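Local coordinates for GGDEF and EAL domain-containing protein (Vibrio cholerae O1 str. 2010EL-1786, PDB 6PWK) that binds cyclic di-GMP as a LapD-type receptor with GGDEF and EAL domains and probably takes part in controlling large adhesins and biofilm formation, at residues S36-E41 and V140-Q145; D76-S81 and I87-I92; Y251-V256 and R285-T290; H362-E367 and Q395-F400; F371-I376 and D399-H404. All coordinates share one frame; numbering follows the deposited sequence.

Interaction 1: S36-E41 and V140-Q145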
# COMPACT_ATOMS: atom_id res chain seq x y z
N SER A 36 -29.02 -0.76 13.38
CA SER A 36 -29.65 0.30 14.16
C SER A 36 -31.11 -0.02 14.47
O SER A 36 -31.61 0.36 15.54
CB SER A 36 -29.54 1.63 13.41
OG SER A 36 -29.93 2.71 14.23
N GLY A 37 -31.80 -0.71 13.56
CA GLY A 37 -33.18 -1.07 13.83
C GLY A 37 -33.30 -2.19 14.86
O GLY A 37 -34.23 -2.20 15.67
N TRP A 38 -32.36 -3.14 14.83
CA TRP A 38 -32.37 -4.21 15.81
C TRP A 38 -32.08 -3.69 17.21
O TRP A 38 -32.64 -4.18 18.20
CB TRP A 38 -31.35 -5.28 15.41
CG TRP A 38 -30.98 -6.23 16.51
CD1 TRP A 38 -31.77 -7.18 17.09
CD2 TRP A 38 -29.70 -6.33 17.16
NE1 TRP A 38 -31.08 -7.85 18.06
CE2 TRP A 38 -29.81 -7.35 18.13
CE3 TRP A 38 -28.49 -5.65 17.03
CZ2 TRP A 38 -28.74 -7.71 18.95
CZ3 TRP A 38 -27.43 -6.01 17.85
CH2 TRP A 38 -27.57 -7.03 18.79
N LEU A 39 -31.20 -2.69 17.32
CA LEU A 39 -30.86 -2.13 18.63
C LEU A 39 -32.03 -1.35 19.22
O LEU A 39 -32.38 -1.52 20.40
CB LEU A 39 -29.63 -1.24 18.52
CG LEU A 39 -28.29 -1.93 18.22
CD1 LEU A 39 -27.21 -0.91 17.91
CD2 LEU A 39 -27.88 -2.81 19.39
N SER A 40 -32.66 -0.49 18.42
CA SER A 40 -33.69 0.40 18.93
C SER A 40 -34.94 -0.37 19.36
O SER A 40 -35.63 0.06 20.30
CB SER A 40 -34.04 1.46 17.89
OG SER A 40 -34.33 0.86 16.64
N GLU A 41 -35.26 -1.48 18.69
CA GLU A 41 -36.43 -2.26 19.07
C GLU A 41 -36.17 -3.10 20.31
O GLU A 41 -36.80 -2.91 21.35
CB GLU A 41 -36.87 -3.15 17.90
CG GLU A 41 -37.94 -4.16 18.29
CD GLU A 41 -38.20 -5.18 17.20
OE1 GLU A 41 -38.05 -4.84 16.01
OE2 GLU A 41 -38.55 -6.33 17.54
N VAL A 140 -19.94 -11.37 19.46
CA VAL A 140 -20.29 -10.73 20.72
C VAL A 140 -21.79 -10.89 20.94
O VAL A 140 -22.58 -10.87 20.00
CB VAL A 140 -19.88 -9.23 20.77
CG1 VAL A 140 -18.84 -8.91 19.70
CG2 VAL A 140 -21.09 -8.30 20.68
N SER A 141 -22.16 -11.08 22.20
CA SER A 141 -23.56 -11.16 22.61
C SER A 141 -23.93 -9.87 23.33
O SER A 141 -23.24 -9.46 24.27
CB SER A 141 -23.80 -12.36 23.53
OG SER A 141 -23.19 -12.17 24.79
N ASN A 142 -25.02 -9.25 22.90
CA ASN A 142 -25.48 -8.00 23.49
C ASN A 142 -26.34 -8.33 24.70
O ASN A 142 -27.50 -8.73 24.57
CB ASN A 142 -26.26 -7.17 22.47
CG ASN A 142 -26.31 -5.70 22.83
OD1 ASN A 142 -25.39 -5.18 23.46
ND2 ASN A 142 -27.38 -5.03 22.42
N LYS A 143 -25.76 -8.17 25.89
CA LYS A 143 -26.46 -8.39 27.15
C LYS A 143 -26.65 -7.10 27.94
O LYS A 143 -27.09 -7.15 29.09
CB LYS A 143 -25.72 -9.43 27.99
CG LYS A 143 -25.52 -10.77 27.28
CD LYS A 143 -25.30 -11.90 28.28
CE LYS A 143 -24.96 -13.21 27.58
NZ LYS A 143 -23.51 -13.32 27.25
N ARG A 144 -26.31 -5.95 27.35
CA ARG A 144 -26.59 -4.65 27.92
C ARG A 144 -27.03 -3.72 26.79
O ARG A 144 -26.89 -4.05 25.61
CB ARG A 144 -25.38 -4.06 28.66
CG ARG A 144 -24.99 -4.81 29.92
CD ARG A 144 -23.85 -4.12 30.65
NE ARG A 144 -23.55 -4.77 31.93
CZ ARG A 144 -22.62 -4.36 32.78
NH1 ARG A 144 -21.87 -3.30 32.49
NH2 ARG A 144 -22.42 -5.00 33.92
N GLN A 145 -27.58 -2.57 27.15
CA GLN A 145 -27.99 -1.58 26.15
C GLN A 145 -26.74 -0.88 25.63
O GLN A 145 -26.07 -0.15 26.36
CB GLN A 145 -28.98 -0.58 26.74
CG GLN A 145 -29.69 0.25 25.68
CD GLN A 145 -30.53 1.36 26.26
OE1 GLN A 145 -30.08 2.10 27.14
NE2 GLN A 145 -31.76 1.50 25.78
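Asn142 meets Trp38 and Leu39 of helix 28-41 and has the largest share of the 93 Å² buried here. Its CB lies 3.9 Å from Trp38 CH2, the outer corner of the indole, approaching obliquely. The two side chains run past each other in opposite directions, with the amide plane turned 55° from the ring. The Leu39 side chain crosses that of Asn142 at about a right angle, and its CD2 stops 3.8 Å from Asn142 ND2, a van der Waals contact with a polar atom. The Trp38 side chain does not leave the helix straight toward the strand; with CG anti to the backbone N (chi1 163°), its six-membered ring is carried over to Asn142. These segments belong to the GGDEF domain, where helix 28-41 and helix 148-164 pack against a mixed five-stranded sheet, and Leu151 of the latter helix touches Trp38, Leu39 and Asn142 alike. The polar ends are fixed by the backbone and hydroxyl groups close by: Asn142 ND2 donates to Gly43 O, Asn142 OD1 accepts from Ser146 OG, and Trp38 NE1 donates to Ile44 O. Both buried side chains are thereby tied to the loop between helix 28-41 and strand 45-51. On the helix, Ser36 O accepts from the backbone N of Ser40 and also from Ser40 OG at 3.0 Å, the hydroxyl lying in the carbonyl plane on a lone pair.

Interaction 2: D76-S81 and I87-I92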
# COMPACT_ATOMS: atom_id res chain seq x y z
N ASP A 76 -22.11 -17.09 -1.01
CA ASP A 76 -23.13 -18.09 -1.33
C ASP A 76 -23.14 -19.21 -0.30
O ASP A 76 -24.21 -19.64 0.16
CB ASP A 76 -22.90 -18.66 -2.73
CG ASP A 76 -23.23 -17.67 -3.83
OD1 ASP A 76 -23.94 -16.69 -3.55
OD2 ASP A 76 -22.78 -17.88 -4.97
N ARG A 77 -21.96 -19.70 0.08
CA ARG A 77 -21.90 -20.77 1.07
C ARG A 77 -22.38 -20.30 2.43
O ARG A 77 -23.04 -21.05 3.16
CB ARG A 77 -20.47 -21.31 1.16
CG ARG A 77 -19.94 -21.90 -0.13
CD ARG A 77 -20.61 -23.22 -0.47
NE ARG A 77 -20.00 -23.85 -1.63
CZ ARG A 77 -20.38 -25.02 -2.13
NH1 ARG A 77 -21.36 -25.70 -1.55
NH2 ARG A 77 -19.77 -25.52 -3.19
N LEU A 78 -22.08 -19.05 2.78
CA LEU A 78 -22.46 -18.54 4.10
C LEU A 78 -23.96 -18.30 4.19
O LEU A 78 -24.58 -18.62 5.21
CB LEU A 78 -21.69 -17.26 4.41
CG LEU A 78 -21.80 -16.68 5.82
CD1 LEU A 78 -21.33 -17.69 6.85
CD2 LEU A 78 -21.01 -15.39 5.93
N LYS A 79 -24.56 -17.75 3.13
CA LYS A 79 -25.96 -17.34 3.22
C LYS A 79 -26.91 -18.52 3.06
O LYS A 79 -27.93 -18.59 3.74
CB LYS A 79 -26.26 -16.24 2.19
CG LYS A 79 -26.21 -16.68 0.74
CD LYS A 79 -26.02 -15.48 -0.18
CE LYS A 79 -26.26 -15.85 -1.63
NZ LYS A 79 -25.82 -14.77 -2.55
N ASN A 80 -26.58 -19.47 2.17
CA ASN A 80 -27.46 -20.62 1.98
C ASN A 80 -27.44 -21.53 3.20
O ASN A 80 -28.40 -22.27 3.44
CB ASN A 80 -27.06 -21.38 0.72
CG ASN A 80 -28.18 -21.41 -0.31
OD1 ASN A 80 -28.41 -20.42 -1.01
ND2 ASN A 80 -28.87 -22.53 -0.40
N SER A 81 -26.36 -21.50 3.97
CA SER A 81 -26.32 -22.16 5.27
C SER A 81 -26.77 -21.18 6.35
O SER A 81 -26.85 -19.97 6.14
CB SER A 81 -24.91 -22.67 5.58
OG SER A 81 -24.41 -23.45 4.51
N ILE A 87 -32.13 -12.82 10.37
CA ILE A 87 -30.68 -12.93 10.23
C ILE A 87 -30.21 -11.95 9.16
O ILE A 87 -30.61 -12.05 7.99
CB ILE A 87 -30.26 -14.36 9.89
CG1 ILE A 87 -30.45 -15.26 11.11
CG2 ILE A 87 -28.80 -14.41 9.44
CD1 ILE A 87 -29.72 -14.79 12.34
N SER A 88 -29.35 -11.02 9.55
CA SER A 88 -28.73 -10.08 8.63
C SER A 88 -27.32 -10.55 8.32
O SER A 88 -26.52 -10.77 9.24
CB SER A 88 -28.71 -8.67 9.22
OG SER A 88 -30.01 -8.27 9.64
N ILE A 89 -27.03 -10.74 7.04
CA ILE A 89 -25.69 -11.09 6.58
C ILE A 89 -25.27 -10.03 5.57
O ILE A 89 -25.95 -9.83 4.56
CB ILE A 89 -25.63 -12.49 5.96
CG1 ILE A 89 -26.14 -13.54 6.96
CG2 ILE A 89 -24.21 -12.83 5.53
CD1 ILE A 89 -26.03 -14.96 6.46
N ALA A 90 -24.16 -9.35 5.84
CA ALA A 90 -23.71 -8.26 5.01
C ALA A 90 -22.20 -8.29 4.87
O ALA A 90 -21.49 -8.92 5.66
CB ALA A 90 -24.15 -6.90 5.57
N ARG A 91 -21.71 -7.61 3.84
CA ARG A 91 -20.28 -7.44 3.60
C ARG A 91 -19.91 -6.03 4.04
O ARG A 91 -20.08 -5.07 3.28
CB ARG A 91 -19.94 -7.69 2.13
CG ARG A 91 -18.46 -7.70 1.82
CD ARG A 91 -18.22 -7.82 0.33
NE ARG A 91 -16.81 -7.69 -0.02
CZ ARG A 91 -16.37 -7.42 -1.24
NH1 ARG A 91 -17.23 -7.23 -2.23
NH2 ARG A 91 -15.06 -7.32 -1.47
N ILE A 92 -19.41 -5.91 5.27
CA ILE A 92 -19.20 -4.59 5.87
C ILE A 92 -17.88 -3.95 5.45
O ILE A 92 -17.70 -2.74 5.67
CB ILE A 92 -19.27 -4.69 7.40
CG1 ILE A 92 -18.07 -5.47 7.94
CG2 ILE A 92 -20.57 -5.37 7.83
CD1 ILE A 92 -18.11 -5.68 9.44
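Lys79 and Ile89 touch across this contact, and the shortest polar bond beside them is the salt bridge from Lys79 NZ to Asp76 OD1, 2.9 Å long. The ammonium meets OD1 nearly in line with its C-O bond; the partner lies three residues back on the same helix, and the charged end leads away from Ile89. What Lys79 offers Ile89 is its root: Ile89 CD1 rests 4.0 Å from Lys79 CA and 4.1 Å from Leu78 O. The segments belong to helix 53-80 and the edge strand 88-90 of the GGDEF sheet, joined by a short loop in which the chain turns back, and the strand packs against the helix it follows. Ile89 uses both its branches. CG1, beside the backbone N (chi1 -56°), carries CD1 to the helix backbone, while CG2 reaches Leu78 CD2 at 4.1 Å. That leucine is buried, and the two side chains meet at an oblique angle. Just past the contact Ser81 OG donates to Arg77 O over 3.1 Å.

Interaction 3: Y251-V256 and R285-T290; sequences YVIERV and RWISQT
Helix segments 251-256 and 285-290 run nearly parallel, 13° between their directions, the segment axes approaching to 12.0 Å; at that spacing large side chains have to bridge the gap. Trp286 does most of this. A chi1 of -176° turns the indole away from its own backbone N and extends it toward the other helix with the six-membered ring leading. Ile253 CG2 meets the ring edge near its plane, 3.9 Å from Trp286 CH2, and the two side chains pass in opposite directions. Further along the same edge the Glu254 chain crosses obliquely: its CG is 3.8 Å and its OE2 3.7 Å from Trp286 CZ2, the carboxylate plane turned 49° from the indole. One indole face is covered from its own helix by Thr290 CG2, 3.4 Å above the ring centre, and Thr290 OG1 is held by a bond to Trp286 O. Both are outer helices of the EAL-domain barrel, a TIM-barrel-like fold, the first preceding strand 269-272 and the second preceding its parallel neighbour 301-305. On the barrel side of the tryptophan, Ile253 CD1 meets Ile287 CD1 at 3.7 Å, the side chains crossing at about a right angle, and both isoleucines rest on Phe303. Val252, one residue before Ile253, touches the bound cyclic di-GMP, while Arg285 forms a salt bridge to Glu348 of the second subunit.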
# COMPACT_ATOMS: atom_id res chain seq x y z
N TYR A 251 10.10 2.05 20.22
CA TYR A 251 10.20 2.34 21.65
C TYR A 251 10.75 1.14 22.41
O TYR A 251 11.64 1.29 23.26
CB TYR A 251 8.84 2.75 22.20
CG TYR A 251 8.82 2.92 23.70
CD1 TYR A 251 9.28 4.09 24.29
CD2 TYR A 251 8.35 1.91 24.53
CE1 TYR A 251 9.27 4.25 25.67
CE2 TYR A 251 8.33 2.06 25.90
CZ TYR A 251 8.80 3.23 26.47
OH TYR A 251 8.78 3.39 27.83
N VAL A 252 10.24 -0.05 22.12
CA VAL A 252 10.70 -1.26 22.80
C VAL A 252 12.18 -1.50 22.51
O VAL A 252 12.96 -1.82 23.42
CB VAL A 252 9.84 -2.47 22.38
CG1 VAL A 252 10.44 -3.76 22.93
CG2 VAL A 252 8.41 -2.29 22.86
N ILE A 253 12.59 -1.33 21.25
CA ILE A 253 14.00 -1.54 20.89
C ILE A 253 14.89 -0.55 21.62
O ILE A 253 15.97 -0.90 22.11
CB ILE A 253 14.18 -1.46 19.37
CG1 ILE A 253 13.47 -2.63 18.68
CG2 ILE A 253 15.65 -1.45 19.00
CD1 ILE A 253 13.44 -2.52 17.17
N GLU A 254 14.45 0.71 21.71
CA GLU A 254 15.23 1.71 22.44
C GLU A 254 15.37 1.32 23.91
O GLU A 254 16.47 1.37 24.47
CB GLU A 254 14.57 3.09 22.31
CG GLU A 254 14.80 3.75 20.96
CD GLU A 254 14.04 5.05 20.82
OE1 GLU A 254 13.11 5.29 21.62
OE2 GLU A 254 14.36 5.83 19.90
N ARG A 255 14.26 0.93 24.54
CA ARG A 255 14.30 0.57 25.96
C ARG A 255 15.17 -0.66 26.20
O ARG A 255 15.89 -0.74 27.19
CB ARG A 255 12.88 0.33 26.48
CG ARG A 255 12.00 1.57 26.44
CD ARG A 255 12.30 2.51 27.60
NE ARG A 255 11.53 2.16 28.80
CZ ARG A 255 12.01 1.44 29.81
NH1 ARG A 255 13.26 0.99 29.78
NH2 ARG A 255 11.24 1.17 30.85
N VAL A 256 15.11 -1.64 25.29
CA VAL A 256 15.93 -2.84 25.43
C VAL A 256 17.41 -2.51 25.29
O VAL A 256 18.25 -3.00 26.05
CB VAL A 256 15.48 -3.91 24.42
CG1 VAL A 256 16.50 -5.04 24.35
CG2 VAL A 256 14.12 -4.46 24.80
N ARG A 285 15.08 1.83 7.65
CA ARG A 285 16.16 2.80 7.79
C ARG A 285 16.48 3.06 9.26
O ARG A 285 17.65 3.19 9.63
CB ARG A 285 15.80 4.11 7.10
CG ARG A 285 15.81 4.07 5.59
CD ARG A 285 15.55 5.46 5.03
NE ARG A 285 16.64 6.38 5.33
CZ ARG A 285 16.55 7.71 5.26
NH1 ARG A 285 15.40 8.28 4.93
NH2 ARG A 285 17.60 8.47 5.55
N TRP A 286 15.44 3.13 10.10
CA TRP A 286 15.63 3.42 11.51
C TRP A 286 16.49 2.35 12.18
O TRP A 286 17.37 2.67 13.00
CB TRP A 286 14.27 3.52 12.20
CG TRP A 286 14.32 3.90 13.65
CD1 TRP A 286 14.21 5.16 14.17
CD2 TRP A 286 14.48 3.02 14.77
NE1 TRP A 286 14.29 5.12 15.54
CE2 TRP A 286 14.46 3.81 15.93
CE3 TRP A 286 14.64 1.64 14.90
CZ2 TRP A 286 14.59 3.27 17.21
CZ3 TRP A 286 14.77 1.10 16.17
CH2 TRP A 286 14.74 1.92 17.31
N ILE A 287 16.27 1.08 11.85
CA ILE A 287 17.04 -0.00 12.46
C ILE A 287 18.52 0.14 12.12
O ILE A 287 19.38 -0.02 13.00
CB ILE A 287 16.48 -1.37 12.01
CG1 ILE A 287 15.35 -1.80 12.95
CG2 ILE A 287 17.57 -2.42 11.98
CD1 ILE A 287 15.82 -2.10 14.36
N SER A 288 18.84 0.46 10.87
CA SER A 288 20.23 0.61 10.48
C SER A 288 20.88 1.78 11.21
O SER A 288 22.04 1.70 11.63
CB SER A 288 20.34 0.81 8.97
OG SER A 288 19.44 -0.03 8.28
N GLN A 289 20.15 2.89 11.36
CA GLN A 289 20.72 4.07 12.00
C GLN A 289 20.96 3.85 13.49
O GLN A 289 22.01 4.24 14.02
CB GLN A 289 19.81 5.27 11.76
CG GLN A 289 19.63 5.65 10.30
CD GLN A 289 18.52 6.66 10.08
OE1 GLN A 289 17.62 6.80 10.91
NE2 GLN A 289 18.59 7.38 8.97
N THR A 290 20.00 3.23 14.17
CA THR A 290 20.15 3.02 15.61
C THR A 290 21.14 1.91 15.93
O THR A 290 21.91 2.02 16.88
CB THR A 290 18.79 2.73 16.25
OG1 THR A 290 18.25 1.52 15.69
CG2 THR A 290 17.83 3.87 15.99

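Interaction 4: H362-E367 and Q395-F400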
# COMPACT_ATOMS: atom_id res chain seq x y z
N HIS A 362 0.05 -27.93 21.78
CA HIS A 362 -1.38 -27.97 22.05
C HIS A 362 -2.05 -29.26 21.59
O HIS A 362 -2.97 -29.75 22.27
CB HIS A 362 -2.07 -26.78 21.38
CG HIS A 362 -2.44 -25.68 22.33
ND1 HIS A 362 -3.75 -25.29 22.54
CD2 HIS A 362 -1.68 -24.89 23.12
CE1 HIS A 362 -3.77 -24.31 23.42
NE2 HIS A 362 -2.53 -24.04 23.79
N HIS A 363 -1.63 -29.83 20.46
CA HIS A 363 -2.26 -31.04 19.91
C HIS A 363 -1.17 -32.10 19.70
O HIS A 363 -0.73 -32.34 18.57
CB HIS A 363 -3.01 -30.72 18.62
CG HIS A 363 -4.46 -30.43 18.83
ND1 HIS A 363 -5.38 -31.41 19.12
CD2 HIS A 363 -5.15 -29.27 18.80
CE1 HIS A 363 -6.57 -30.87 19.26
NE2 HIS A 363 -6.46 -29.57 19.07
N LEU A 364 -0.77 -32.74 20.79
CA LEU A 364 0.26 -33.77 20.73
C LEU A 364 -0.28 -35.09 20.20
O LEU A 364 0.46 -35.83 19.54
CB LEU A 364 0.86 -33.97 22.12
CG LEU A 364 1.41 -32.75 22.86
CD1 LEU A 364 1.54 -33.04 24.35
CD2 LEU A 364 2.75 -32.33 22.28
N ASP A 365 -1.54 -35.40 20.49
CA ASP A 365 -2.08 -36.73 20.19
C ASP A 365 -2.33 -36.94 18.70
O ASP A 365 -2.31 -38.09 18.24
CB ASP A 365 -3.37 -36.95 20.98
N ASP A 366 -2.59 -35.88 17.95
CA ASP A 366 -2.83 -36.02 16.52
C ASP A 366 -1.55 -36.50 15.83
O ASP A 366 -0.52 -35.83 15.89
CB ASP A 366 -3.30 -34.70 15.92
N GLU A 367 -1.64 -37.66 15.18
CA GLU A 367 -0.45 -38.24 14.55
C GLU A 367 0.07 -37.36 13.42
O GLU A 367 1.28 -37.22 13.25
CB GLU A 367 -0.77 -39.65 14.03
N GLN A 395 5.23 -31.03 31.97
CA GLN A 395 6.24 -32.06 31.72
C GLN A 395 5.80 -33.01 30.62
O GLN A 395 6.64 -33.55 29.89
CB GLN A 395 6.53 -32.82 33.02
CG GLN A 395 7.68 -33.81 32.92
CD GLN A 395 9.04 -33.14 32.79
OE1 GLN A 395 9.36 -32.23 33.55
NE2 GLN A 395 9.83 -33.58 31.82
N THR A 396 4.49 -33.22 30.48
CA THR A 396 3.98 -34.02 29.37
C THR A 396 4.33 -33.37 28.04
O THR A 396 4.80 -34.05 27.11
CB THR A 396 2.46 -34.19 29.50
OG1 THR A 396 2.15 -34.78 30.77
CG2 THR A 396 1.93 -35.07 28.38
N GLN A 397 4.11 -32.06 27.92
CA GLN A 397 4.54 -31.34 26.72
C GLN A 397 6.05 -31.39 26.56
O GLN A 397 6.56 -31.63 25.46
CB GLN A 397 4.05 -29.90 26.77
CG GLN A 397 2.55 -29.73 26.66
CD GLN A 397 2.08 -28.37 27.12
OE1 GLN A 397 2.86 -27.58 27.66
NE2 GLN A 397 0.80 -28.08 26.92
N LEU A 398 6.78 -31.19 27.66
CA LEU A 398 8.24 -31.21 27.60
C LEU A 398 8.76 -32.57 27.15
O LEU A 398 9.67 -32.65 26.32
CB LEU A 398 8.82 -30.83 28.96
CG LEU A 398 10.27 -30.34 29.01
CD1 LEU A 398 10.46 -29.11 28.14
CD2 LEU A 398 10.67 -30.05 30.45
N ASP A 399 8.18 -33.65 27.69
CA ASP A 399 8.63 -34.99 27.31
C ASP A 399 8.25 -35.32 25.87
O ASP A 399 9.03 -35.96 25.16
CB ASP A 399 8.05 -36.03 28.27
CG ASP A 399 8.59 -35.89 29.68
OD1 ASP A 399 9.78 -35.54 29.84
OD2 ASP A 399 7.82 -36.14 30.63
N PHE A 400 7.07 -34.89 25.43
CA PHE A 400 6.64 -35.19 24.07
C PHE A 400 7.47 -34.42 23.05
O PHE A 400 7.79 -34.95 21.97
CB PHE A 400 5.15 -34.88 23.90
CG PHE A 400 4.26 -36.06 24.15
CD1 PHE A 400 4.62 -37.04 25.05
CD2 PHE A 400 3.06 -36.19 23.47
CE1 PHE A 400 3.80 -38.13 25.28
CE2 PHE A 400 2.23 -37.28 23.69
CZ PHE A 400 2.60 -38.25 24.60
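Leu364 and Phe400 carry this surface contact, which buries 206 Å² in all. Leu364 sets its CB toward the helix. That Leu364 CB lies at the edge of the Phe400 ring, close to its plane and 3.4 Å from Phe400 CD2. With CG beside the backbone N and anti to the carbonyl carbon (chi1 -54°), the two leucine branches are carried on to the aromatic side chain: Leu364 CD1 is 3.6 Å from that same Phe400 CD2, and Leu364 CD2 goes to the base of the chain, 3.9 Å from Phe400 CB. The two side chains meet on a slant. Gln397, about one helical turn earlier, contributes its aliphatic part: CG stands 4.2 Å from Leu364 CD1, and beyond it the chain is extended to OE1, which accepts from Glu393 N. Further round the helix, Gln395 NE2 donates to Asp399 OD1 over 2.8 Å, meeting it from above the carboxylate plane. Within the EAL domain, the contact sets the loop between strand 353-356 and helix 367-382 against helix 395-402, which follows the next parallel barrel strand, 386-389.

Interaction 5: F371-I376 and D399-H404; sequences FTLTSI and DFLSEH
Leu373 and His404 form the close-packed part of this contact. Leu373 CD2 sits over one face of the imidazole, 3.7 Å from the ring centroid and 17° off its normal, a CH-pi contact displaced toward the rim. A chi1 of 178° swings the leucine branches to the carbonyl side of its backbone and over the ring, the side chain crossing that of His404 at about a right angle. Next to this pair Leu401 adds a lighter apolar touch, its CD2 4.2 Å from Leu373 CD2; both leucines are buried. The backbones come near as well, the CA atoms of Thr374 and His404 being 5.6 Å apart. His404 NE2 is hydrogen-bonded to Lys370 O, one turn before Thr374 on helix 367-382; the contact of His404 ND1 with Phe400 O, 3.5 Å, is weak at best. Lys370 O also accepts from Thr374 OG1, so one carbonyl gathers both side chains. Toward solvent the contact thins out: Glu403 is exposed and is covered hardly at all by the opposite helix. In the EAL barrel the inner side of the contact leans on strand 353-356, where Leu356 touches Leu373 and Ile376; helix 367-382 follows that strand, and helix 395-402 packs against helix 367-382 before the chain heads for strand 408-409.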
# COMPACT_ATOMS: atom_id res chain seq x y z
N PHE A 371 3.92 -35.67 12.69
CA PHE A 371 4.68 -35.86 11.46
C PHE A 371 5.20 -34.53 10.93
O PHE A 371 6.36 -34.43 10.52
CB PHE A 371 3.82 -36.56 10.42
N THR A 372 4.35 -33.50 10.91
CA THR A 372 4.79 -32.18 10.48
C THR A 372 5.85 -31.62 11.43
O THR A 372 6.80 -30.97 11.00
CB THR A 372 3.59 -31.23 10.40
OG1 THR A 372 2.78 -31.59 9.28
CG2 THR A 372 4.04 -29.78 10.25
N LEU A 373 5.71 -31.90 12.73
CA LEU A 373 6.65 -31.36 13.71
C LEU A 373 8.06 -31.92 13.50
O LEU A 373 9.04 -31.18 13.58
CB LEU A 373 6.16 -31.66 15.12
CG LEU A 373 7.06 -31.22 16.28
CD1 LEU A 373 7.37 -29.73 16.19
CD2 LEU A 373 6.41 -31.56 17.61
N THR A 374 8.17 -33.22 13.23
CA THR A 374 9.49 -33.81 12.99
C THR A 374 10.10 -33.30 11.70
O THR A 374 11.30 -33.03 11.63
CB THR A 374 9.40 -35.34 12.96
OG1 THR A 374 8.54 -35.80 14.00
CG2 THR A 374 10.78 -35.95 13.15
N SER A 375 9.28 -33.15 10.65
CA SER A 375 9.79 -32.75 9.35
C SER A 375 10.40 -31.36 9.39
O SER A 375 11.49 -31.13 8.87
CB SER A 375 8.67 -32.82 8.31
OG SER A 375 9.12 -32.39 7.04
N ILE A 376 9.69 -30.40 10.01
CA ILE A 376 10.23 -29.05 10.10
C ILE A 376 11.38 -28.97 11.10
O ILE A 376 12.16 -28.02 11.07
CB ILE A 376 9.11 -28.05 10.47
CG1 ILE A 376 8.64 -28.26 11.91
CG2 ILE A 376 7.95 -28.17 9.50
CD1 ILE A 376 7.57 -27.27 12.34
N ASP A 399 8.18 -33.65 27.69
CA ASP A 399 8.63 -34.99 27.31
C ASP A 399 8.25 -35.32 25.87
O ASP A 399 9.03 -35.96 25.16
CB ASP A 399 8.05 -36.03 28.27
CG ASP A 399 8.59 -35.89 29.68
OD1 ASP A 399 9.78 -35.54 29.84
OD2 ASP A 399 7.82 -36.14 30.63
N PHE A 400 7.07 -34.89 25.43
CA PHE A 400 6.64 -35.19 24.07
C PHE A 400 7.47 -34.42 23.05
O PHE A 400 7.79 -34.95 21.97
CB PHE A 400 5.15 -34.88 23.90
CG PHE A 400 4.26 -36.06 24.15
CD1 PHE A 400 4.62 -37.04 25.05
CD2 PHE A 400 3.06 -36.19 23.47
CE1 PHE A 400 3.80 -38.13 25.28
CE2 PHE A 400 2.23 -37.28 23.69
CZ PHE A 400 2.60 -38.25 24.60
N LEU A 401 7.83 -33.18 23.36
CA LEU A 401 8.71 -32.42 22.47
C LEU A 401 10.12 -32.99 22.43
O LEU A 401 10.86 -32.72 21.48
CB LEU A 401 8.74 -30.95 22.89
CG LEU A 401 7.43 -30.17 22.80
CD1 LEU A 401 7.51 -28.90 23.63
CD2 LEU A 401 7.08 -29.84 21.36
N SER A 402 10.50 -33.77 23.45
CA SER A 402 11.85 -34.34 23.48
C SER A 402 12.06 -35.36 22.37
O SER A 402 13.18 -35.52 21.88
CB SER A 402 12.12 -34.97 24.84
OG SER A 402 12.19 -33.99 25.86
N GLU A 403 11.00 -36.07 21.96
CA GLU A 403 11.12 -37.06 20.90
C GLU A 403 11.37 -36.45 19.53
O GLU A 403 11.60 -37.20 18.58
CB GLU A 403 9.87 -37.94 20.86
CG GLU A 403 9.61 -38.69 22.15
CD GLU A 403 8.33 -39.50 22.10
OE1 GLU A 403 7.70 -39.56 21.02
OE2 GLU A 403 7.95 -40.08 23.14
N HIS A 404 11.33 -35.13 19.41
CA HIS A 404 11.56 -34.45 18.14
C HIS A 404 12.87 -33.66 18.13
O HIS A 404 13.00 -32.71 17.36
CB HIS A 404 10.38 -33.53 17.81
CG HIS A 404 9.09 -34.26 17.59
ND1 HIS A 404 8.49 -35.02 18.56
CD2 HIS A 404 8.31 -34.36 16.49
CE1 HIS A 404 7.38 -35.55 18.08
NE2 HIS A 404 7.25 -35.17 16.82

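How the interactions relate
The contacts fall into two groups, one in each domain. Interactions 1 and 2 belong to the GGDEF domain, centres 19 Å apart; both reach the same sheet, and interaction 2 is nested within the chain loop that interaction 1 closes. Interactions 3, 4 and 5 lie in the EAL domain. Interactions 4 and 5 share Asp399 and Phe400 on helix 395-402, centres about 9 Å apart, whereas the centre of interaction 3 lies about 38 and 35 Å from theirs. Separate cyclic di-GMP molecules lie near the two groups: one about 10 Å from the Leu39 side chain in interaction 1, another about 8 Å from the Ile253 side chain in interaction 3 and about 7 Å from the Gln397 side chain in interaction 4. The magnesium ion is about 13 Å from the Ile253 side chain.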